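Side-chain contacts in MtVAO615 (Myceliophthora thermophila, PDB 6F72), which probably acts as a secreted flavoprotein oxidoreductase whose bicovalently bound FAD, once reduced, reacts rapidly with molecular oxygen, its substrate still being unidentified: residues Y106-F111 against Q116-G121; L240-G245 against D332-G337; F410-S415 against A492-Y497. One frame throughout, in Å; residues are numbered along the deposited sequence.

Interaction 1: residues Y106-F111 against Q116-G121; sequences YSCVPF and QPCQLG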
loop_
_atom_site.group_PDB
_atom_site.type_symbol
_atom_site.label_atom_id
_atom_site.label_comp_id
_atom_site.label_asym_id
_atom_site.label_seq_id
_atom_site.Cartn_x
_atom_site.Cartn_y
_atom_site.Cartn_z
ATOM N N TYR A 106 -16.545 -8.262 -11.052
ATOM C CA TYR A 106 -17.849 -8.946 -11.096
ATOM C C TYR A 106 -17.795 -10.466 -11.348
ATOM O O TYR A 106 -18.838 -11.078 -11.597
ATOM C CB TYR A 106 -18.792 -8.271 -12.117
ATOM C CG TYR A 106 -18.944 -6.764 -11.959
ATOM C CD1 TYR A 106 -19.929 -6.232 -11.114
ATOM C CD2 TYR A 106 -18.123 -5.869 -12.667
ATOM C CE1 TYR A 106 -20.088 -4.857 -10.966
ATOM C CE2 TYR A 106 -18.278 -4.486 -12.525
ATOM C CZ TYR A 106 -19.266 -3.990 -11.679
ATOM O OH TYR A 106 -19.460 -2.641 -11.516
ATOM N N SER A 107 -16.606 -11.071 -11.274
ATOM C CA SER A 107 -16.440 -12.485 -11.630
ATOM C C SER A 107 -17.108 -13.412 -10.633
ATOM O O SER A 107 -17.712 -14.415 -11.022
ATOM C CB SER A 107 -14.980 -12.864 -11.785
ATOM O OG SER A 107 -14.348 -12.050 -12.754
ATOM N N CYS A 108 -16.983 -13.063 -9.355
ATOM C CA CYS A 108 -17.570 -13.820 -8.264
ATOM C C CYS A 108 -17.670 -12.934 -7.039
ATOM O O CYS A 108 -16.879 -13.046 -6.105
ATOM C CB CYS A 108 -16.767 -15.093 -7.956
ATOM S SG CYS A 108 -17.619 -16.150 -6.756
ATOM N N VAL A 109 -18.659 -12.051 -7.062
ATOM C CA VAL A 109 -18.854 -11.039 -6.026
ATOM C C VAL A 109 -20.219 -11.233 -5.365
ATOM O O VAL A 109 -21.079 -11.908 -5.947
ATOM C CB VAL A 109 -18.735 -9.612 -6.617
ATOM C CG1 VAL A 109 -17.292 -9.320 -7.029
ATOM C CG2 VAL A 109 -19.714 -9.411 -7.779
ATOM N N PRO A 110 -20.439 -10.646 -4.160
ATOM C CA PRO A 110 -21.716 -10.852 -3.439
ATOM C C PRO A 110 -22.939 -10.094 -3.977
ATOM O O PRO A 110 -24.056 -10.334 -3.505
ATOM C CB PRO A 110 -21.404 -10.348 -2.018
ATOM C CG PRO A 110 -19.910 -10.320 -1.932
ATOM C CD PRO A 110 -19.486 -9.908 -3.311
ATOM N N PHE A 111 -22.743 -9.222 -4.963
ATOM C CA PHE A 111 -23.779 -8.266 -5.355
ATOM C C PHE A 111 -24.406 -8.538 -6.726
ATOM O O PHE A 111 -25.274 -7.792 -7.166
ATOM C CB PHE A 111 -23.245 -6.821 -5.222
ATOM C CG PHE A 111 -22.781 -6.484 -3.827
ATOM C CD1 PHE A 111 -23.703 -6.192 -2.815
ATOM C CD2 PHE A 111 -21.421 -6.505 -3.507
ATOM C CE1 PHE A 111 -23.275 -5.900 -1.522
ATOM C CE2 PHE A 111 -20.984 -6.207 -2.216
ATOM C CZ PHE A 111 -21.918 -5.901 -1.224
ATOM N N GLN A 116 -25.557 -16.280 -11.679
ATOM C CA GLN A 116 -24.345 -15.960 -12.431
ATOM C C GLN A 116 -23.183 -16.822 -11.909
ATOM O O GLN A 116 -22.885 -16.795 -10.700
ATOM C CB GLN A 116 -24.032 -14.458 -12.373
ATOM C CG GLN A 116 -22.876 -14.015 -13.258
ATOM C CD GLN A 116 -22.437 -12.571 -13.012
ATOM O OE1 GLN A 116 -23.262 -11.694 -12.759
ATOM N NE2 GLN A 116 -21.131 -12.319 -13.099
ATOM N N PRO A 117 -22.526 -17.593 -12.816
ATOM C CA PRO A 117 -21.503 -18.558 -12.386
ATOM C C PRO A 117 -20.362 -17.873 -11.660
ATOM O O PRO A 117 -19.884 -16.826 -12.121
ATOM C CB PRO A 117 -20.995 -19.158 -13.710
ATOM C CG PRO A 117 -22.084 -18.899 -14.696
ATOM C CD PRO A 117 -22.640 -17.561 -14.291
ATOM N N CYS A 118 -19.964 -18.438 -10.514
ATOM C CA CYS A 118 -18.808 -17.953 -9.760
ATOM C C CYS A 118 -17.524 -18.314 -10.508
ATOM O O CYS A 118 -17.031 -19.461 -10.440
ATOM C CB CYS A 118 -18.781 -18.508 -8.323
ATOM S SG CYS A 118 -17.277 -18.062 -7.405
ATOM N N GLN A 119 -16.990 -17.313 -11.206
ATOM C CA GLN A 119 -15.805 -17.470 -12.030
ATOM C C GLN A 119 -14.583 -16.852 -11.361
ATOM O O GLN A 119 -14.688 -15.922 -10.548
ATOM C CB GLN A 119 -16.026 -16.848 -13.415
ATOM C CG GLN A 119 -16.980 -17.638 -14.310
ATOM C CD GLN A 119 -17.663 -16.763 -15.350
ATOM O OE1 GLN A 119 -17.052 -15.856 -15.915
ATOM N NE2 GLN A 119 -18.943 -17.033 -15.608
ATOM N N LEU A 120 -13.424 -17.390 -11.721
ATOM C CA LEU A 120 -12.162 -16.959 -11.162
ATOM C C LEU A 120 -11.770 -15.587 -11.725
ATOM O O LEU A 120 -11.441 -14.686 -10.962
ATOM C CB LEU A 120 -11.084 -18.023 -11.382
ATOM C CG LEU A 120 -11.220 -19.381 -10.673
ATOM C CD1 LEU A 120 -9.994 -20.243 -10.919
ATOM C CD2 LEU A 120 -11.484 -19.258 -9.179
ATOM N N GLY A 121 -11.865 -15.425 -13.046
ATOM C CA GLY A 121 -11.534 -14.162 -13.712
ATOM C C GLY A 121 -10.075 -13.818 -13.509
ATOM O O GLY A 121 -9.205 -14.584 -13.909
HETATM O O HOH W 1 -20.846 -15.003 -10.337
HETATM O O HOH W 2 -15.244 -13.491 -15.031
#
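The flat groups that meet between Y106-F111 and Q116-G121 are peptide and amide planes, not rings. Q119 N stands above the plane of the S107 carbonyl, 46° out of it, and donates a hydrogen bond to S107 O over 3.0 Å. The carboxamide of Q116 brings NE2 to 3.0 Å from Y106 O, whereas the Y106 ring leads off to W482 and to P488 and M491 of helix 488-508. Beyond the carbonyl, S107 turns its hydroxyl along G121, with OG 3.6 Å from G121 CA; G121, without a CB, lets that oxygen lie close, and its positive phi also suits a glycine. A water sits 2.8 Å from S107 OG and donates to Q119 OE1 at 3.1 Å, linking the two side chains. The covalent tie is made by the adjacent residues, C108 and C118. Both hold their sulfurs anti to the backbone N (chi1 -172° in C108), which lets SG meet SG at 2.0 Å with a disulfide torsion of -98°. C108 CB then rests 3.4 Å from Q119 O. The chemistry is that of a small loop locked by oxidation, in keeping with a secreted protein: the disulfide fixes the two arms covalently, and the Q119-S107 backbone bond probably helps hold them side by side.

Interaction 2: residues L240-G245 against D332-G337; sequences LSSSYG and DFLDGG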
loop_
_atom_site.group_PDB
_atom_site.type_symbol
_atom_site.label_atom_id
_atom_site.label_comp_id
_atom_site.label_asym_id
_atom_site.label_seq_id
_atom_site.Cartn_x
_atom_site.Cartn_y
_atom_site.Cartn_z
ATOM N N LEU A 240 4.626 8.305 11.483
ATOM C CA LEU A 240 5.888 8.319 12.198
ATOM C C LEU A 240 7.070 8.682 11.293
ATOM O O LEU A 240 8.218 8.721 11.751
ATOM C CB LEU A 240 6.138 6.955 12.878
ATOM C CG LEU A 240 5.452 6.609 14.207
ATOM C CD1 LEU A 240 6.051 5.321 14.772
ATOM C CD2 LEU A 240 5.503 7.722 15.253
ATOM N N SER A 241 6.787 8.946 10.019
ATOM C CA SER A 241 7.843 9.184 9.044
ATOM C C SER A 241 8.660 10.456 9.283
ATOM O O SER A 241 9.855 10.470 8.994
ATOM C CB SER A 241 7.307 9.110 7.620
ATOM O OG SER A 241 7.078 7.756 7.275
ATOM N N SER A 242 8.038 11.482 9.864
ATOM C CA SER A 242 8.745 12.719 10.226
ATOM C C SER A 242 9.763 12.476 11.337
ATOM O O SER A 242 10.725 13.236 11.478
ATOM C CB SER A 242 7.776 13.803 10.676
ATOM O OG SER A 242 6.949 14.205 9.613
ATOM N N SER A 243 9.526 11.434 12.132
ATOM C CA SER A 243 10.446 11.055 13.186
ATOM C C SER A 243 11.490 10.038 12.711
ATOM O O SER A 243 12.659 10.134 13.112
ATOM C CB SER A 243 9.699 10.538 14.416
ATOM O OG SER A 243 9.033 11.589 15.091
ATOM N N TYR A 244 11.092 9.087 11.854
ATOM C CA TYR A 244 11.982 7.963 11.497
ATOM C C TYR A 244 12.166 7.609 10.017
ATOM O O TYR A 244 12.731 6.552 9.697
ATOM C CB TYR A 244 11.578 6.705 12.255
ATOM C CG TYR A 244 11.281 6.889 13.726
ATOM C CD1 TYR A 244 12.284 7.252 14.645
ATOM C CD2 TYR A 244 9.995 6.665 14.207
ATOM C CE1 TYR A 244 11.985 7.395 15.999
ATOM C CE2 TYR A 244 9.690 6.804 15.550
ATOM C CZ TYR A 244 10.674 7.160 16.438
ATOM O OH TYR A 244 10.309 7.277 17.753
ATOM N N GLY A 245 11.702 8.471 9.120
ATOM C CA GLY A 245 11.818 8.204 7.688
ATOM C C GLY A 245 10.721 7.285 7.191
ATOM O O GLY A 245 9.829 6.886 7.953
ATOM N N ASP A 332 7.707 23.738 9.848
ATOM C CA ASP A 332 8.340 23.682 11.185
ATOM C C ASP A 332 7.776 22.582 12.084
ATOM O O ASP A 332 8.492 22.034 12.926
ATOM C CB ASP A 332 8.225 25.021 11.909
ATOM C CG ASP A 332 8.936 26.132 11.190
ATOM O OD1 ASP A 332 9.953 25.875 10.511
ATOM O OD2 ASP A 332 8.467 27.276 11.306
ATOM N N PHE A 333 6.489 22.292 11.909
ATOM C CA PHE A 333 5.806 21.232 12.639
ATOM C C PHE A 333 6.349 19.864 12.229
ATOM O O PHE A 333 6.625 19.026 13.083
ATOM C CB PHE A 333 4.301 21.348 12.394
ATOM C CG PHE A 333 3.476 20.263 13.025
ATOM C CD1 PHE A 333 3.114 20.331 14.376
ATOM C CD2 PHE A 333 3.008 19.191 12.255
ATOM C CE1 PHE A 333 2.324 19.328 14.951
ATOM C CE2 PHE A 333 2.216 18.187 12.825
ATOM C CZ PHE A 333 1.867 18.262 14.173
ATOM N N LEU A 334 6.523 19.660 10.923
ATOM C CA LEU A 334 7.060 18.410 10.387
ATOM C C LEU A 334 8.544 18.199 10.678
ATOM O O LEU A 334 8.960 17.069 10.955
ATOM C CB LEU A 334 6.815 18.317 8.889
ATOM C CG LEU A 334 5.373 18.434 8.380
ATOM C CD1 LEU A 334 5.420 18.399 6.874
ATOM C CD2 LEU A 334 4.456 17.336 8.909
ATOM N N ASP A 335 9.331 19.283 10.613
ATOM C CA ASP A 335 10.771 19.261 10.929
ATOM C C ASP A 335 11.072 18.933 12.393
ATOM O O ASP A 335 12.198 18.561 12.722
ATOM C CB ASP A 335 11.435 20.608 10.566
ATOM C CG ASP A 335 11.478 20.867 9.061
ATOM O OD1 ASP A 335 11.431 19.899 8.260
ATOM O OD2 ASP A 335 11.551 22.051 8.673
ATOM N N GLY A 336 10.082 19.114 13.265
ATOM C CA GLY A 336 10.193 18.778 14.680
ATOM C C GLY A 336 9.879 17.319 14.982
ATOM O O GLY A 336 9.843 16.931 16.148
ATOM N N GLY A 337 9.648 16.517 13.938
ATOM C CA GLY A 337 9.370 15.085 14.066
ATOM C C GLY A 337 7.899 14.698 14.091
ATOM O O GLY A 337 7.572 13.548 14.371
#
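Similar first torsions bring S242 and S243 to the end of the facing helix: each hydroxyl lies anti to its own carbonyl carbon (chi1 -71° in S243), yet successive positions on the turn send the two to different targets. S243 OG donates a short hydrogen bond to G337 O, 2.5 Å away, arriving in the carbonyl plane on a lone pair, with a C=O...donor angle of 129°. S242 instead lays CB 3.5 Å from L334 O, and its OG, 4.1 Å from L334 CD2, finds polar partners just outside in N338 O and S454 N. The backbone adds a further touch. G337 CA directs a C-H at S242 O over 3.5 Å, nearly straight at 168°, on an oxygen that also takes a bond from K458 NZ. G337 has no side chain to crowd S243 OG, and its backbone angles by themselves call for a glycine. With an alanine in place of S243, the G337 carbonyl would probably be left without its hydroxyl donor and the two turns joined by weaker contacts alone. G337 has positive phi, and its N bonds back to L334 O at 3.1 Å within a Schellman motif. This is the classic C-terminal cap of a helix, here ending helix 316-335 and docking it on the short helix 241-244 of the FAD-binding PCMH-type region.

Interaction 3: residues F410-S415 against A492-Y497; sequences FPFTNS and AARDRY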
loop_
_atom_site.group_PDB
_atom_site.type_symbol
_atom_site.label_atom_id
_atom_site.label_comp_id
_atom_site.label_asym_id
_atom_site.label_seq_id
_atom_site.Cartn_x
_atom_site.Cartn_y
_atom_site.Cartn_z
ATOM N N PHE A 410 -11.132 1.958 -1.441
ATOM C CA PHE A 410 -11.462 2.685 -2.660
ATOM C C PHE A 410 -10.528 2.205 -3.776
ATOM O O PHE A 410 -9.325 2.429 -3.703
ATOM C CB PHE A 410 -11.283 4.181 -2.456
ATOM C CG PHE A 410 -12.021 4.754 -1.273
ATOM C CD1 PHE A 410 -13.415 4.716 -1.203
ATOM C CD2 PHE A 410 -11.317 5.394 -0.246
ATOM C CE1 PHE A 410 -14.092 5.281 -0.122
ATOM C CE2 PHE A 410 -11.987 5.966 0.835
ATOM C CZ PHE A 410 -13.378 5.905 0.899
ATOM N N PRO A 411 -11.071 1.524 -4.800
ATOM C CA PRO A 411 -10.284 0.871 -5.865
ATOM C C PRO A 411 -9.732 1.794 -6.960
ATOM O O PRO A 411 -9.059 1.319 -7.897
ATOM C CB PRO A 411 -11.297 -0.091 -6.486
ATOM C CG PRO A 411 -12.608 0.586 -6.284
ATOM C CD PRO A 411 -12.516 1.252 -4.945
ATOM N N PHE A 412 -10.052 3.083 -6.864
ATOM C CA PHE A 412 -9.557 4.096 -7.794
ATOM C C PHE A 412 -8.710 5.122 -7.028
ATOM O O PHE A 412 -9.019 6.325 -7.014
ATOM C CB PHE A 412 -10.712 4.762 -8.572
ATOM C CG PHE A 412 -11.724 3.786 -9.122
ATOM C CD1 PHE A 412 -11.412 2.956 -10.208
ATOM C CD2 PHE A 412 -12.990 3.680 -8.545
ATOM C CE1 PHE A 412 -12.348 2.050 -10.704
ATOM C CE2 PHE A 412 -13.925 2.778 -9.037
ATOM C CZ PHE A 412 -13.609 1.971 -10.124
ATOM N N THR A 413 -7.642 4.623 -6.397
ATOM C CA THR A 413 -6.756 5.435 -5.577
ATOM C C THR A 413 -5.663 6.010 -6.470
ATOM O O THR A 413 -5.026 5.290 -7.244
ATOM C CB THR A 413 -6.160 4.628 -4.384
ATOM O OG1 THR A 413 -7.196 4.313 -3.443
ATOM C CG2 THR A 413 -5.075 5.412 -3.648
ATOM N N ASN A 414 -5.497 7.324 -6.393
ATOM C CA ASN A 414 -4.389 8.016 -7.069
ATOM C C ASN A 414 -3.578 8.747 -6.023
ATOM O O ASN A 414 -3.995 8.812 -4.864
ATOM C CB ASN A 414 -4.954 8.970 -8.117
ATOM C CG ASN A 414 -5.975 8.290 -9.007
ATOM O OD1 ASN A 414 -5.628 7.558 -9.937
ATOM N ND2 ASN A 414 -7.251 8.508 -8.706
ATOM N N SER A 415 -2.417 9.284 -6.412
ATOM C CA SER A 415 -1.564 9.980 -5.467
ATOM C C SER A 415 -0.643 11.000 -6.105
ATOM O O SER A 415 -0.234 10.898 -7.275
ATOM C CB SER A 415 -0.701 8.990 -4.654
ATOM O OG SER A 415 0.147 8.255 -5.522
ATOM N N ALA A 492 -15.890 1.037 -15.120
ATOM C CA ALA A 492 -14.817 1.022 -16.115
ATOM C C ALA A 492 -14.481 2.450 -16.552
ATOM O O ALA A 492 -13.306 2.785 -16.749
ATOM C CB ALA A 492 -15.180 0.157 -17.315
ATOM N N ALA A 493 -15.519 3.277 -16.666
ATOM C CA ALA A 493 -15.370 4.687 -16.986
ATOM C C ALA A 493 -14.727 5.450 -15.834
ATOM O O ALA A 493 -13.907 6.334 -16.084
ATOM C CB ALA A 493 -16.710 5.306 -17.372
ATOM N N ARG A 494 -15.075 5.108 -14.590
ATOM C CA ARG A 494 -14.430 5.705 -13.406
ATOM C C ARG A 494 -12.917 5.363 -13.333
ATOM O O ARG A 494 -12.055 6.227 -13.008
ATOM C CB ARG A 494 -15.172 5.312 -12.126
ATOM C CG ARG A 494 -14.756 6.116 -10.899
ATOM C CD ARG A 494 -15.669 5.866 -9.709
ATOM N NE ARG A 494 -16.929 6.585 -9.832
ATOM C CZ ARG A 494 -17.963 6.475 -8.996
ATOM N NH1 ARG A 494 -17.910 5.682 -7.925
ATOM N NH2 ARG A 494 -19.058 7.188 -9.226
ATOM N N ASP A 495 -12.617 4.103 -13.656
ATOM C CA ASP A 495 -11.251 3.604 -13.822
ATOM C C ASP A 495 -10.442 4.460 -14.834
ATOM O O ASP A 495 -9.344 4.954 -14.497
ATOM C CB ASP A 495 -11.292 2.117 -14.228
ATOM C CG ASP A 495 -10.110 1.323 -13.712
ATOM O OD1 ASP A 495 -9.481 1.743 -12.711
ATOM O OD2 ASP A 495 -9.829 0.248 -14.303
ATOM N N ARG A 496 -10.976 4.642 -16.046
ATOM C CA ARG A 496 -10.297 5.445 -17.073
ATOM C C ARG A 496 -10.232 6.935 -16.729
ATOM O O ARG A 496 -9.204 7.591 -16.991
ATOM C CB ARG A 496 -10.879 5.227 -18.472
ATOM C CG ARG A 496 -10.674 3.810 -19.014
ATOM C CD ARG A 496 -11.284 3.636 -20.401
ATOM N NE ARG A 496 -12.653 4.176 -20.484
ATOM C CZ ARG A 496 -13.784 3.492 -20.268
ATOM N NH1 ARG A 496 -13.770 2.198 -19.969
ATOM N NH2 ARG A 496 -14.942 4.118 -20.363
ATOM N N TYR A 497 -11.305 7.462 -16.131
ATOM C CA TYR A 497 -11.284 8.816 -15.572
ATOM C C TYR A 497 -10.102 9.016 -14.610
ATOM O O TYR A 497 -9.375 10.013 -14.725
ATOM C CB TYR A 497 -12.600 9.187 -14.875
ATOM C CG TYR A 497 -12.488 10.470 -14.073
ATOM C CD1 TYR A 497 -12.507 11.727 -14.707
ATOM C CD2 TYR A 497 -12.336 10.429 -12.682
ATOM C CE1 TYR A 497 -12.371 12.902 -13.963
ATOM C CE2 TYR A 497 -12.217 11.586 -11.932
ATOM C CZ TYR A 497 -12.214 12.813 -12.566
ATOM O OH TYR A 497 -12.084 13.946 -11.796
HETATM O O HOH W 3 -8.474 0.621 -10.466
#
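F412 carries most of this contact, its ring covered on one face by the aliphatic stem of R494 and met at the edge by the carboxylate of D495. On the covered face, R494 CG lies 4.1 Å from the F412 ring centroid, 21° off the normal, a CH-pi contact, and CD continues across the rim to 3.6 Å from F412 CE2. The opposite face is taken by CG of the preceding residue, P411, so the ring is clasped from both sides. The arginine chain bends at chi3 (-78°), which carries the guanidinium past the phenyl group with the two planes 87° apart; no cation-pi stack results, and NH1 goes instead to S481 O. D495 approaches near the ring plane, with OD1 3.4 Å from F412 CD1. There the oxygen faces ring C-H groups, an approach that is probably mildly favourable electrostatically. The carboxylate itself is well supplied with donors: OD1 receives a water at 2.7 Å that also donates to P411 O at 2.7 Å, and N521 ND2 as well, while OD2 meets H522 NE2 and N102 ND2. A bound N-acetylglucosamine lies about 4 Å from the side chain of D495, and F412 also pairs through its backbone with G480. Together these contacts make an alpha/beta packing interface, in which helix 488-508 is fastened to the start of strand 412-419, the outermost strand at one side of the seven-stranded antiparallel sheet.

Overall arrangement
Read from the N terminus, the three contacts follow one another in series; none encloses or crosses another. Interaction 1 closes a tight loop between helix 101-104 and strand 126-129. Interaction 2 closes a much longer one, 86 residues between its segments, and joins the FAD-binding PCMH-type region to helix 316-335, whose F333 packs on strands 339-344 and 348-356 of the seven-stranded sheet. Interaction 3, with 76 residues between its segments, ties an outer strand of that sheet to helix 488-508. Interactions 1 and 2 lie on opposite sides of the chain's centre, their own centres 45 Å apart. Interactions 1 and 3 do not touch, their nearest atoms about 6 Å apart, yet Y106 reaches the same helix 488-508.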